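Local coordinates for protein restriction endonuclease R.BpuJI (Bacillus pumilus, PDB 2VLA) that recognises its cognate DNA through this N-terminal domain, one part of a larger restriction enzyme that probably cleaves DNA as an endonuclease, at residues 168-172 against 173-177; 224-228 against 229-233. All coordinates share one frame; numbering follows the deposited sequence. Where two conformers were deposited one is given.

Contact 1 (168-172 against 173-177). With NA (sodium ion), chain E.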
# COMPACT_ATOMS: atom_id res chain seq x y z
N LEU A 168 15.20 -6.86 2.47
CA LEU A 168 14.69 -7.69 3.54
C LEU A 168 14.91 -7.04 4.91
O LEU A 168 14.00 -7.01 5.75
CB LEU A 168 15.34 -9.07 3.50
CG LEU A 168 14.94 -10.00 4.64
CD1 LEU A 168 13.44 -10.35 4.57
CD2 LEU A 168 15.82 -11.28 4.65
N GLN A 169 16.12 -6.53 5.15
CA GLN A 169 16.44 -6.02 6.48
C GLN A 169 15.63 -4.79 6.82
O GLN A 169 15.17 -4.62 7.96
CB GLN A 169 17.93 -5.74 6.64
CG GLN A 169 18.77 -7.00 6.70
CD GLN A 169 20.25 -6.72 6.84
OE1 GLN A 169 20.67 -5.58 6.90
NE2 GLN A 169 21.06 -7.78 6.91
N VAL A 170 15.40 -3.92 5.83
CA VAL A 170 14.56 -2.77 6.06
C VAL A 170 13.13 -3.22 6.35
O VAL A 170 12.49 -2.71 7.27
CB VAL A 170 14.58 -1.80 4.83
CG1 VAL A 170 13.45 -0.77 4.95
CG2 VAL A 170 15.94 -1.12 4.73
N LEU A 171 12.62 -4.16 5.56
CA LEU A 171 11.25 -4.64 5.71
C LEU A 171 11.04 -5.38 7.05
O LEU A 171 9.92 -5.46 7.54
CB LEU A 171 10.86 -5.53 4.51
CG LEU A 171 10.78 -4.87 3.13
CD1 LEU A 171 10.65 -5.97 2.11
CD2 LEU A 171 9.62 -3.88 3.08
N GLN A 172 12.12 -5.94 7.59
CA GLN A 172 12.11 -6.56 8.92
C GLN A 172 12.17 -5.55 10.04
O GLN A 172 12.08 -5.92 11.23
CB GLN A 172 13.27 -7.52 9.05
CG GLN A 172 13.15 -8.77 8.18
CD GLN A 172 14.37 -9.63 8.25
OE1 GLN A 172 15.49 -9.11 8.28
NE2 GLN A 172 14.18 -10.96 8.26
N GLY A 173 12.33 -4.29 9.71
CA GLY A 173 12.36 -3.26 10.75
C GLY A 173 13.68 -3.20 11.51
O GLY A 173 13.72 -2.75 12.64
N LYS A 174 14.77 -3.61 10.88
CA LYS A 174 16.08 -3.67 11.53
C LYS A 174 16.94 -2.43 11.31
O LYS A 174 17.96 -2.25 11.97
CB LYS A 174 16.84 -4.89 11.04
CG LYS A 174 16.25 -6.22 11.54
CD LYS A 174 17.01 -7.38 10.97
CE LYS A 174 16.39 -8.70 11.35
NZ LYS A 174 17.05 -9.85 10.64
N ILE A 175 16.54 -1.58 10.35
CA ILE A 175 17.45 -0.57 9.81
C ILE A 175 16.90 0.84 9.99
O ILE A 175 15.76 1.11 9.61
CB ILE A 175 17.66 -0.81 8.29
CG1 ILE A 175 18.09 -2.26 8.00
CG2 ILE A 175 18.66 0.19 7.72
CD1 ILE A 175 19.41 -2.68 8.69
N LYS A 176 17.76 1.76 10.45
CA LYS A 176 17.41 3.18 10.55
C LYS A 176 17.59 3.90 9.19
O LYS A 176 18.53 3.62 8.45
CB LYS A 176 18.25 3.87 11.61
CG LYS A 176 18.04 3.27 13.01
CD LYS A 176 18.49 4.21 14.10
CE LYS A 176 18.19 3.64 15.48
NZ LYS A 176 16.73 3.71 15.84
N PRO A 177 16.67 4.82 8.87
CA PRO A 177 16.82 5.59 7.63
C PRO A 177 18.20 6.18 7.41
O PRO A 177 18.71 6.12 6.32
CB PRO A 177 15.75 6.65 7.78
CG PRO A 177 14.67 5.95 8.50
CD PRO A 177 15.41 5.14 9.55
NA NA E . 12.67 -1.69 14.74
O HOH W 1 13.93 -1.09 9.02

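Contact 2 (224-228 against 229-233)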
# COMPACT_ATOMS: atom_id res chain seq x y z
N ARG A 224 6.44 14.00 -5.22
CA ARG A 224 6.31 14.10 -6.66
C ARG A 224 7.37 13.20 -7.29
O ARG A 224 8.55 13.26 -6.92
CB ARG A 224 6.52 15.55 -7.10
CG ARG A 224 6.25 15.79 -8.58
CD ARG A 224 5.04 16.71 -8.81
NE ARG A 224 3.84 15.98 -9.24
CZ ARG A 224 3.85 14.96 -10.11
NH1 ARG A 224 4.98 14.55 -10.64
NH2 ARG A 224 2.71 14.37 -10.44
N ILE A 225 6.92 12.29 -8.15
CA ILE A 225 7.78 11.37 -8.84
C ILE A 225 8.02 11.94 -10.23
O ILE A 225 7.09 12.11 -11.00
CB ILE A 225 7.08 9.98 -9.03
CG1 ILE A 225 6.58 9.40 -7.70
CG2 ILE A 225 8.03 8.99 -9.71
CD1 ILE A 225 5.61 8.23 -7.88
N ASP A 226 9.26 12.26 -10.54
CA ASP A 226 9.60 12.61 -11.93
C ASP A 226 10.43 11.50 -12.56
O ASP A 226 10.50 10.39 -12.05
CB ASP A 226 10.26 14.00 -12.00
CG ASP A 226 11.64 14.05 -11.38
OD1 ASP A 226 12.50 13.22 -11.71
OD2 ASP A 226 11.89 15.01 -10.59
N GLY A 227 10.91 11.74 -13.77
CA GLY A 227 11.65 10.70 -14.52
C GLY A 227 12.91 10.24 -13.80
O GLY A 227 13.40 9.13 -14.04
N ASN A 228 13.49 11.14 -13.01
CA ASN A 228 14.81 10.94 -12.43
C ASN A 228 14.73 10.65 -10.92
O ASN A 228 15.53 9.87 -10.39
CB ASN A 228 15.68 12.21 -12.61
CG ASN A 228 16.05 12.49 -14.06
OD1 ASN A 228 16.40 13.61 -14.41
ND2 ASN A 228 16.03 11.48 -14.87
N LEU A 229 13.79 11.30 -10.22
CA LEU A 229 13.89 11.45 -8.75
C LEU A 229 12.55 11.33 -8.10
O LEU A 229 11.51 11.63 -8.71
CB LEU A 229 14.47 12.81 -8.43
CG LEU A 229 15.91 13.03 -8.82
CD1 LEU A 229 16.33 14.45 -8.41
CD2 LEU A 229 16.84 11.97 -8.20
N VAL A 230 12.56 10.93 -6.81
CA VAL A 230 11.40 11.04 -5.97
C VAL A 230 11.66 12.14 -4.96
O VAL A 230 12.62 12.07 -4.20
CB VAL A 230 11.17 9.71 -5.22
CG1 VAL A 230 10.01 9.86 -4.21
CG2 VAL A 230 10.91 8.56 -6.20
N LYS A 231 10.81 13.17 -4.96
CA LYS A 231 11.02 14.35 -4.09
C LYS A 231 9.81 14.65 -3.22
O LYS A 231 8.69 14.46 -3.64
CB LYS A 231 11.34 15.58 -4.95
CG LYS A 231 12.63 15.45 -5.75
CD LYS A 231 12.79 16.60 -6.73
CE LYS A 231 13.04 17.91 -6.02
NZ LYS A 231 13.29 19.02 -6.98
N LEU A 232 10.06 15.08 -1.98
CA LEU A 232 9.00 15.54 -1.12
C LEU A 232 8.35 16.81 -1.63
O LEU A 232 9.02 17.67 -2.17
CB LEU A 232 9.52 15.76 0.32
CG LEU A 232 9.98 14.50 1.05
CD1 LEU A 232 10.85 14.86 2.28
CD2 LEU A 232 8.79 13.64 1.52
N ASN A 233 7.06 16.92 -1.38
CA ASN A 233 6.32 18.15 -1.60
C ASN A 233 6.18 18.96 -0.30
O ASN A 233 5.27 18.71 0.51
CB ASN A 233 4.94 17.84 -2.15
CG ASN A 233 4.08 19.06 -2.28
OD1 ASN A 233 4.60 20.19 -2.34
ND2 ASN A 233 2.78 18.87 -2.25

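Contact 1 (168-172 against 173-177)
Gly173 closes the short helix 168-171 through a Schellman motif. Its phi is positive, at 77°, and two backbone bonds run back into the last turn: Gly173 N donates to Val170 O at 2.9 Å, and Lys174 N reaches Gln169 O at 3.1 Å. The second bond is nearly straight and meets the carbonyl almost end-on, whereas Gly173 N approaches its acceptor from well above the carbonyl plane. Past the glycine the chain doubles back, and Ile175 leans over the helix it has just left. With CG1 beside its own backbone N (chi1 -53°), the longer branch of Ile175 is laid against Gln169, CG1 lying 3.7 Å from Gln169 CB. The side chains of Ile175 and Val170 cross at about a right angle, Ile175 CB 4.0 Å from Val170 CG2, and Val180 of helix 177-189 touches both residues. A water stitches the backbones together here, donating to Val170 O at 2.8 Å and accepting from Ile175 N at 3.0 Å. Val170 O therefore serves two donors. On the outer side Gln172 and Lys174 run side by side, pointing the same way. Their amide and ammonium ends join, Lys174 NZ giving a bond of 2.9 Å to Gln172 OE1 from 51° above the amide plane; Gln172 NE2 donates to Ala131 O, so both ends of the amide are engaged. Gln172, Gly173 and Ile175 also line the pocket of a bound polyether, probably from the crystallisation liquor. Gly173 O coordinates a sodium ion at 2.6 Å, with five further ligand atoms contributed from beyond these residues.

Contact 2 (224-228 against 229-233)
Asp226 OD1 is gripped by two backbone N-H groups, those of Asn228 and Leu229. Asn228 N, two residues on, donates to Asp226 OD1 at 2.6 Å, which makes this an Asx turn; the oxygen is met nearly end-on. Leu229 N comes in at 2.8 Å from 45° above the carboxylate plane, so the two donors approach the one oxygen from different directions. CG of Asp226 sits between the backbone N and the carbonyl carbon (chi1 68°), which swings the carboxylate back toward the N-H groups of Asn228 and Leu229. Two donors on one atom should help fix the rotation of the carboxylate and would probably stabilise its negative charge. The same residue also binds through its backbone, Asp226 N donating to Leu229 O at 3.0 Å. These bonds close the turn of a beta hairpin formed by strands 223-225 and 230-232. Arg224 and Lys231 make a hydrogen-bonded antiparallel pair, with Arg224 N to Lys231 O at 2.8 Å and Lys231 N to Arg224 O at 3.0 Å; the latter bond is almost straight, at 172°. Ile225 and Val230 form the next, non-hydrogen-bonded pair, their CA atoms 4.6 Å apart, and their side chains share a face of the ladder. On that face Ile225 packs on Arg211, Leu214 and Asn215 of helix 203-219. The face bearing Arg224 and Lys231 is more exposed. Beside the turn, the side chains of Asp226 and Leu229 run alongside each other in the same direction, with OD1 3.8 Å from Leu229 CB. Asp226 OD2 and Lys231 NZ remain 5.6 Å apart, opposite charges without direct contact.

From the N terminus, contact 1 comes first: it ends the short helix 168-171 and turns the chain into helix 177-189. Helix 203-219 follows, and contact 2 then closes the hairpin of strands 223-225 and 230-232. The two are in series, neither nested nor crossed, with centres 23 Å apart and nearest atoms about 11 Å apart. Residues of both stretches pack on helix 137-150, Val170 and Pro177 from 168-177 and Leu232 from 224-233. The nearest atom of contact 2 is about 7 Å from the bound DNA, and that of contact 1 about 13 Å; the hairpin's placement is consistent with the wing of a winged helix-turn-helix.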